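Long-range contacts in putative membrane anchored protein (Corynebacterium diphtheriae, PDB 3LSO), which is of unknown function but is probably held in the membrane by a transmembrane helix, presenting an elongated, all-beta chain whose N-terminal domain belongs to the E-set clan: residues B[322-328]-B[410-416]; B[327-331]-B[404-409]; B[425-431]-B[445-451]. All coordinates share one frame; numbering follows the deposited sequence.

All three contacts lie in the C-terminal part of the elongated chain. Contact 1 pairs the two inner strands, 321-329 and 410-417, of a four-stranded antiparallel sheet. Contact 2, with its centre about 15 Å from that of contact 1, closes the end of this pair: it shares Ser327 and Leu328 and uses the loop leading into strand 410-417. Contact 3 comes later in the chain and belongs to the hairpin of strands 425-435 and 440-453, in a second sheet; its centre is about 11 and 21 Å from the centres of contacts 1 and 2, respectively. Phe429 and Met431 pack against contact 1, so the two sheets meet face to face as in a beta sandwich.

Contact 1: residues B[322-328]-B[410-416]; sequences VSVSASL and QTVSAEF
Ser327 and Thr411 meet tip to tip through their hydroxyls, OG and OG1 lying 2.7 Å apart in a hydrogen bond that spans a non-hydrogen-bonded pair of two antiparallel strands. Both oxygens sit beside their own backbone N and opposite the carbonyl carbon (chi1 -75° for Ser327, -57° for Thr411), and this common rotation brings them together. It also leaves the Thr411 methyl directed along the strand, where CG2 lies 3.4 Å from OG of Ser325. Further along the same partly exposed face, Ser323 CB touches the side of the Glu415 chain at CG (4.0 Å).

The other face is mostly buried and apolar, with Gln410 at its end. Here the Phe416 side chain runs at about a right angle to that of Val324, whose CG2 branch reaches ring atom CD1 of Phe416 at 3.9 Å, while CB of Phe416 rests on the CG2 branch of Val322. With CG beside the backbone N (chi1 -64°), the Phe416 ring is carried back toward Val324, two residues from its direct partner Val322.

Between the faces, backbone bonds link Val322 with Phe416, Val324 with Ala414, Ala326 with Val412 and Leu328 with Gln410, in both directions in each pair. The strands run nearly antiparallel, and the axes of the two segments approach to 4.6 Å.

Strand 298-303 bonds to the outer edge of 321-329 and strand 349-357 to that of 410-417, making this pair the middle of a four-stranded sheet. Phe429 and Met431 of strand 425-435, with Ile340 and Ile342 of strand 335-343, cover its apolar face.

Contact 2: residues B[327-331]-B[404-409]; sequences SLLPN and VVDTSP
Pro330 is pressed against the loop of residues 404-409, with no hydrogen bond joining the two segments. Its ring edge meets three successive carbonyl oxygens: CG faces Asp406 O, and CD lies 3.6 Å from Thr407 O with Ser408 O close by. CB and CG of the ring also pack on Thr407 CA. Val404 adds an apolar touch, its CG1 branch reaching Pro330 CG at 4.0 Å; that methyl stands opposite the backbone N (chi1 176°), which turns it to the proline. This is the close-packed part of the contact, where both Pro330 and Val404 are buried.

The other side of the contact faces solvent. Leu329 extends its CD2 branch to the ring of Pro409, 3.7 Å from CG, and Ser327 OG, whose polar partner is Thr411, passes the CB edge of the same ring. Both Pro409 and Thr407 remain exposed. Here the loop is held by its own bonds: Asp406 OD1 accepts from Ser408 N (3.0 Å), forming an Asx turn, and also from Ser408 OG (2.8 Å). The two donors approach OD1 from the same face of the carboxylate, well above its plane. The CB of Asn331 points away from the loop; its ND2 bonds to Thr296 O.

The loop bridges two sheets: Val404 ends strand 403-404, paired with strand 335-343, whereas Pro409 leads into strand 410-417. Ile335 packs on both Pro330 and Val404, while strand 298-303 flanks Leu329.

Contact 3: residues B[425-431]-B[445-451]; sequences GIYMFQM and SIPETAF
An antiparallel beta hairpin, strands 425-435 and 440-453, contains this contact, and its second strand is interrupted by a corner of two overlapping type I turns, Ile446 to Thr449 and Pro447 to Ala450. Beyond the corner, Tyr427 and Phe451 form a hydrogen-bonded pair, each backbone N donating to the other's O. Before it, Ile446 N donates to Phe429 O (3.0 Å), and across the interruption the Thr449 side chain takes the place of a backbone partner. Its OG1, set between backbone N and carbonyl carbon (chi1 73°), accepts from Phe429 N at 2.7 Å and donates to Ile446 O at 2.9 Å. Ile446 O also receives Thr449 N.

Three aromatic residues cluster on one face. Tyr427 CB lies over the face of the Phe451 ring, 3.7 Å from its centroid in a CH-pi contact; the two rings are nearly parallel (18°) but displaced, with little of one above the other. Phe429 approaches the edge of Phe451, CE2 to CE2 at 3.6 Å, with the planes inclined by 45°.

Selenomethionine Met428 packs along the corner: CG meets Ala450 CB at 3.6 Å, the extended chain carries SE to Pro447 CA, and the bend at the last torsion turns CE toward Ser445 CB. Gln430 NE2 reaches Ser445 OG only weakly (3.3 Å); Gln430 OE1 bonds to Asn343 ND2, and Ser445 OG accepts from Asp289 N.

In this buried setting, the break in pairing is met by one hydroxyl that both accepts and donates. Phe429 N, Ile446 O and Thr449 N are all bonded through or beside the Thr449 hydroxyl, which probably helps hold the corner to strand 425-435.

Contact 1: residues B[322-328]-B[410-416]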
# COMPACT_ATOMS: atom_id res chain seq x y z
N VAL B 322 26.05 -17.43 -17.50
CA VAL B 322 25.39 -17.50 -16.19
C VAL B 322 25.51 -18.89 -15.58
O VAL B 322 25.64 -19.88 -16.30
CB VAL B 322 23.88 -17.15 -16.23
CG1 VAL B 322 23.66 -15.77 -16.81
CG2 VAL B 322 23.08 -18.21 -16.99
N SER B 323 25.44 -18.98 -14.26
CA SER B 323 25.51 -20.26 -13.60
C SER B 323 24.19 -20.50 -12.90
O SER B 323 23.66 -19.61 -12.22
CB SER B 323 26.63 -20.26 -12.61
OG SER B 323 26.27 -19.41 -11.54
N VAL B 324 23.67 -21.69 -13.06
CA VAL B 324 22.34 -22.01 -12.61
C VAL B 324 22.42 -23.24 -11.74
O VAL B 324 23.24 -24.13 -11.96
CB VAL B 324 21.41 -22.30 -13.80
CG1 VAL B 324 20.10 -22.82 -13.33
CG2 VAL B 324 21.20 -21.05 -14.61
N SER B 325 21.54 -23.31 -10.76
CA SER B 325 21.43 -24.47 -9.92
C SER B 325 19.95 -24.78 -9.82
O SER B 325 19.12 -23.88 -9.80
CB SER B 325 21.99 -24.11 -8.55
OG SER B 325 21.98 -25.23 -7.70
N ALA B 326 19.61 -26.06 -9.77
CA ALA B 326 18.18 -26.44 -9.60
C ALA B 326 18.08 -27.63 -8.65
O ALA B 326 18.81 -28.61 -8.81
CB ALA B 326 17.56 -26.77 -10.92
N SER B 327 17.20 -27.53 -7.66
CA SER B 327 17.11 -28.55 -6.65
C SER B 327 15.72 -29.15 -6.62
O SER B 327 14.74 -28.42 -6.59
CB SER B 327 17.39 -27.94 -5.28
OG SER B 327 18.75 -27.67 -5.07
N LEU B 328 15.60 -30.46 -6.59
CA LEU B 328 14.33 -31.10 -6.25
C LEU B 328 14.33 -31.39 -4.76
O LEU B 328 15.28 -31.97 -4.24
CB LEU B 328 14.18 -32.39 -7.02
CG LEU B 328 13.00 -33.33 -6.81
CD1 LEU B 328 13.22 -34.44 -7.77
CD2 LEU B 328 12.94 -33.92 -5.38
N GLN B 410 18.08 -32.78 -4.01
CA GLN B 410 18.77 -33.42 -5.14
C GLN B 410 19.07 -32.35 -6.20
O GLN B 410 18.17 -31.84 -6.84
CB GLN B 410 17.90 -34.53 -5.75
CG GLN B 410 17.24 -35.50 -4.76
CD GLN B 410 18.23 -36.34 -3.96
OE1 GLN B 410 18.55 -36.03 -2.82
NE2 GLN B 410 18.71 -37.41 -4.56
N THR B 411 20.33 -31.99 -6.39
CA THR B 411 20.66 -30.79 -7.14
C THR B 411 21.47 -31.05 -8.41
O THR B 411 22.44 -31.82 -8.42
CB THR B 411 21.44 -29.82 -6.23
OG1 THR B 411 20.65 -29.54 -5.07
CG2 THR B 411 21.74 -28.53 -6.93
N VAL B 412 21.08 -30.41 -9.49
CA VAL B 412 21.95 -30.36 -10.63
C VAL B 412 22.32 -28.87 -10.87
O VAL B 412 21.49 -27.97 -10.71
CB VAL B 412 21.26 -31.01 -11.81
CG1 VAL B 412 19.82 -30.62 -11.81
CG2 VAL B 412 21.91 -30.60 -13.10
N SER B 413 23.59 -28.61 -11.15
CA SER B 413 24.03 -27.26 -11.51
C SER B 413 24.89 -27.26 -12.76
O SER B 413 25.53 -28.26 -13.11
CB SER B 413 24.78 -26.61 -10.35
OG SER B 413 25.93 -27.33 -9.98
N ALA B 414 24.88 -26.14 -13.46
CA ALA B 414 25.61 -26.09 -14.71
C ALA B 414 25.80 -24.65 -15.12
O ALA B 414 25.33 -23.75 -14.44
CB ALA B 414 24.86 -26.86 -15.80
N GLU B 415 26.48 -24.43 -16.24
CA GLU B 415 26.64 -23.07 -16.72
C GLU B 415 26.13 -22.94 -18.11
O GLU B 415 26.29 -23.85 -18.92
CB GLU B 415 28.08 -22.63 -16.66
CG GLU B 415 28.55 -22.52 -15.24
CD GLU B 415 29.92 -21.86 -15.13
OE1 GLU B 415 30.38 -21.23 -16.13
OE2 GLU B 415 30.52 -21.99 -14.03
N PHE B 416 25.54 -21.77 -18.36
CA PHE B 416 24.88 -21.46 -19.60
C PHE B 416 25.32 -20.16 -20.21
O PHE B 416 25.82 -19.25 -19.54
CB PHE B 416 23.39 -21.43 -19.37
CG PHE B 416 22.86 -22.74 -18.98
CD1 PHE B 416 22.68 -23.04 -17.64
CD2 PHE B 416 22.60 -23.71 -19.93
CE1 PHE B 416 22.21 -24.27 -17.26
CE2 PHE B 416 22.12 -24.97 -19.55
CZ PHE B 416 21.93 -25.24 -18.21

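Contact 2: residues B[327-331]-B[404-409]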
# COMPACT_ATOMS: atom_id res chain seq x y z
N SER B 327 17.20 -27.53 -7.66
CA SER B 327 17.11 -28.55 -6.65
C SER B 327 15.72 -29.15 -6.62
O SER B 327 14.74 -28.42 -6.59
CB SER B 327 17.39 -27.94 -5.28
OG SER B 327 18.75 -27.67 -5.07
N LEU B 328 15.60 -30.46 -6.59
CA LEU B 328 14.33 -31.10 -6.25
C LEU B 328 14.33 -31.39 -4.76
O LEU B 328 15.28 -31.97 -4.24
CB LEU B 328 14.18 -32.39 -7.02
CG LEU B 328 13.00 -33.33 -6.81
CD1 LEU B 328 13.22 -34.44 -7.77
CD2 LEU B 328 12.94 -33.92 -5.38
N LEU B 329 13.25 -31.03 -4.08
CA LEU B 329 13.17 -31.15 -2.64
C LEU B 329 12.20 -32.27 -2.25
O LEU B 329 11.00 -32.07 -2.28
CB LEU B 329 12.70 -29.81 -2.07
CG LEU B 329 13.50 -28.58 -2.53
CD1 LEU B 329 12.80 -27.29 -2.13
CD2 LEU B 329 14.97 -28.58 -2.04
N PRO B 330 12.72 -33.46 -1.88
CA PRO B 330 11.85 -34.58 -1.63
C PRO B 330 10.80 -34.20 -0.64
O PRO B 330 11.09 -33.45 0.29
CB PRO B 330 12.77 -35.61 -0.98
CG PRO B 330 14.04 -35.32 -1.49
CD PRO B 330 14.11 -33.83 -1.64
N ASN B 331 9.59 -34.70 -0.84
CA ASN B 331 8.56 -34.49 0.14
C ASN B 331 8.73 -35.40 1.35
O ASN B 331 8.60 -34.94 2.47
CB ASN B 331 7.19 -34.67 -0.47
CG ASN B 331 6.08 -34.22 0.47
OD1 ASN B 331 6.04 -34.61 1.64
ND2 ASN B 331 5.18 -33.40 -0.04
N VAL B 404 16.36 -42.20 -3.24
CA VAL B 404 16.77 -41.03 -2.50
C VAL B 404 16.45 -41.36 -1.06
O VAL B 404 15.30 -41.53 -0.70
CB VAL B 404 16.01 -39.83 -2.99
CG1 VAL B 404 16.34 -38.57 -2.15
CG2 VAL B 404 16.31 -39.62 -4.46
N VAL B 405 17.46 -41.46 -0.23
CA VAL B 405 17.21 -42.04 1.08
C VAL B 405 16.85 -41.03 2.12
O VAL B 405 16.42 -41.43 3.20
CB VAL B 405 18.38 -42.92 1.63
CG1 VAL B 405 18.81 -43.94 0.61
CG2 VAL B 405 19.55 -42.08 2.04
N ASP B 406 17.05 -39.75 1.83
CA ASP B 406 16.72 -38.68 2.80
C ASP B 406 16.04 -37.50 2.10
O ASP B 406 16.00 -37.46 0.88
CB ASP B 406 17.97 -38.22 3.58
CG ASP B 406 19.07 -37.67 2.68
OD1 ASP B 406 18.75 -36.93 1.71
OD2 ASP B 406 20.26 -37.96 2.94
N THR B 407 15.51 -36.54 2.85
CA THR B 407 14.84 -35.40 2.21
C THR B 407 15.76 -34.24 1.83
O THR B 407 15.30 -33.10 1.66
CB THR B 407 13.73 -34.81 3.09
OG1 THR B 407 14.33 -34.29 4.27
CG2 THR B 407 12.72 -35.86 3.46
N SER B 408 17.06 -34.48 1.69
CA SER B 408 17.95 -33.38 1.38
C SER B 408 17.96 -33.13 -0.13
O SER B 408 17.86 -34.08 -0.93
CB SER B 408 19.34 -33.62 1.97
OG SER B 408 20.06 -34.52 1.15
N PRO B 409 18.06 -31.85 -0.55
CA PRO B 409 17.90 -31.49 -1.96
C PRO B 409 18.70 -32.37 -2.90
O PRO B 409 19.86 -32.66 -2.61
CB PRO B 409 18.46 -30.08 -2.01
CG PRO B 409 18.30 -29.54 -0.64
CD PRO B 409 18.54 -30.71 0.25

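Contact 3: residues B[425-431]-B[445-451]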
# COMPACT_ATOMS: atom_id res chain seq x y z
N GLY B 425 12.81 -9.68 -22.34
CA GLY B 425 11.74 -10.37 -21.63
C GLY B 425 12.21 -11.08 -20.38
O GLY B 425 13.35 -10.89 -19.94
N ILE B 426 11.33 -11.90 -19.80
CA ILE B 426 11.60 -12.65 -18.61
C ILE B 426 11.70 -14.15 -18.95
O ILE B 426 10.88 -14.69 -19.68
CB ILE B 426 10.52 -12.44 -17.56
CG1 ILE B 426 10.54 -11.02 -17.03
CG2 ILE B 426 10.75 -13.37 -16.41
CD1 ILE B 426 9.39 -10.68 -16.08
N TYR B 427 12.70 -14.81 -18.38
CA TYR B 427 13.07 -16.14 -18.77
C TYR B 427 13.39 -16.87 -17.47
O TYR B 427 13.88 -16.23 -16.53
CB TYR B 427 14.32 -16.07 -19.65
CG TYR B 427 14.17 -15.37 -21.01
CD1 TYR B 427 13.80 -16.09 -22.16
CD2 TYR B 427 14.43 -14.02 -21.15
CE1 TYR B 427 13.66 -15.46 -23.40
CE2 TYR B 427 14.31 -13.37 -22.38
CZ TYR B 427 13.92 -14.10 -23.50
OH TYR B 427 13.81 -13.45 -24.71
N MSE B 428 13.08 -18.17 -17.39
CA MSE B 428 13.45 -19.00 -16.24
C MSE B 428 14.12 -20.24 -16.76
O MSE B 428 13.90 -20.63 -17.91
CB MSE B 428 12.21 -19.52 -15.52
CG MSE B 428 11.60 -18.60 -14.49
SE MSE B 428 9.84 -19.30 -14.10
CE MSE B 428 9.01 -18.89 -15.79
N PHE B 429 14.90 -20.89 -15.92
CA PHE B 429 15.32 -22.23 -16.24
C PHE B 429 14.31 -23.27 -15.74
O PHE B 429 13.51 -22.99 -14.83
CB PHE B 429 16.71 -22.47 -15.69
CG PHE B 429 17.74 -21.63 -16.36
CD1 PHE B 429 18.50 -22.14 -17.40
CD2 PHE B 429 17.94 -20.31 -15.99
CE1 PHE B 429 19.44 -21.38 -18.03
CE2 PHE B 429 18.90 -19.53 -16.64
CZ PHE B 429 19.64 -20.07 -17.65
N GLN B 430 14.33 -24.46 -16.33
CA GLN B 430 13.46 -25.53 -15.87
C GLN B 430 14.28 -26.68 -15.37
O GLN B 430 15.44 -26.84 -15.76
CB GLN B 430 12.60 -26.02 -17.02
CG GLN B 430 11.65 -24.95 -17.58
CD GLN B 430 10.83 -25.45 -18.75
OE1 GLN B 430 11.32 -26.17 -19.62
NE2 GLN B 430 9.56 -25.08 -18.78
N MSE B 431 13.68 -27.51 -14.52
CA MSE B 431 14.25 -28.84 -14.22
C MSE B 431 13.45 -29.89 -14.95
O MSE B 431 12.20 -29.88 -14.91
CB MSE B 431 14.22 -29.16 -12.73
CG MSE B 431 15.25 -30.22 -12.28
SE MSE B 431 15.11 -30.51 -10.36
CE MSE B 431 16.87 -31.18 -10.04
N SER B 445 9.28 -25.15 -14.50
CA SER B 445 9.82 -23.80 -14.43
C SER B 445 10.15 -23.43 -13.01
O SER B 445 9.31 -23.59 -12.12
CB SER B 445 8.80 -22.81 -14.97
OG SER B 445 8.55 -23.11 -16.32
N ILE B 446 11.37 -22.95 -12.79
CA ILE B 446 11.83 -22.63 -11.45
C ILE B 446 11.96 -21.12 -11.37
O ILE B 446 12.90 -20.55 -11.92
CB ILE B 446 13.14 -23.39 -11.07
CG1 ILE B 446 12.83 -24.88 -10.89
CG2 ILE B 446 13.70 -22.91 -9.75
CD1 ILE B 446 14.03 -25.70 -10.77
N PRO B 447 10.99 -20.47 -10.72
CA PRO B 447 11.00 -19.00 -10.66
C PRO B 447 12.21 -18.48 -9.93
O PRO B 447 12.47 -17.30 -9.99
CB PRO B 447 9.74 -18.66 -9.84
CG PRO B 447 8.89 -19.88 -9.86
CD PRO B 447 9.82 -21.06 -10.04
N GLU B 448 12.94 -19.34 -9.22
CA GLU B 448 14.12 -18.86 -8.49
C GLU B 448 15.32 -18.74 -9.43
O GLU B 448 16.39 -18.29 -9.00
CB GLU B 448 14.46 -19.73 -7.29
CG GLU B 448 13.47 -19.65 -6.15
CD GLU B 448 12.13 -20.34 -6.43
OE1 GLU B 448 11.91 -20.89 -7.54
OE2 GLU B 448 11.28 -20.34 -5.52
N THR B 449 15.14 -19.12 -10.69
CA THR B 449 16.20 -18.96 -11.67
C THR B 449 15.87 -17.85 -12.68
O THR B 449 16.58 -17.64 -13.65
CB THR B 449 16.48 -20.31 -12.40
OG1 THR B 449 15.42 -20.64 -13.32
CG2 THR B 449 16.67 -21.44 -11.38
N ALA B 450 14.78 -17.12 -12.44
CA ALA B 450 14.28 -16.16 -13.44
C ALA B 450 15.26 -15.02 -13.72
O ALA B 450 15.86 -14.50 -12.78
CB ALA B 450 12.95 -15.59 -12.99
N PHE B 451 15.39 -14.62 -14.97
CA PHE B 451 16.16 -13.44 -15.31
C PHE B 451 15.43 -12.60 -16.32
O PHE B 451 14.59 -13.10 -17.06
CB PHE B 451 17.56 -13.83 -15.80
CG PHE B 451 17.58 -14.56 -17.13
CD1 PHE B 451 17.63 -13.87 -18.33
CD2 PHE B 451 17.61 -15.94 -17.17
CE1 PHE B 451 17.67 -14.52 -19.53
CE2 PHE B 451 17.65 -16.60 -18.37
CZ PHE B 451 17.68 -15.89 -19.55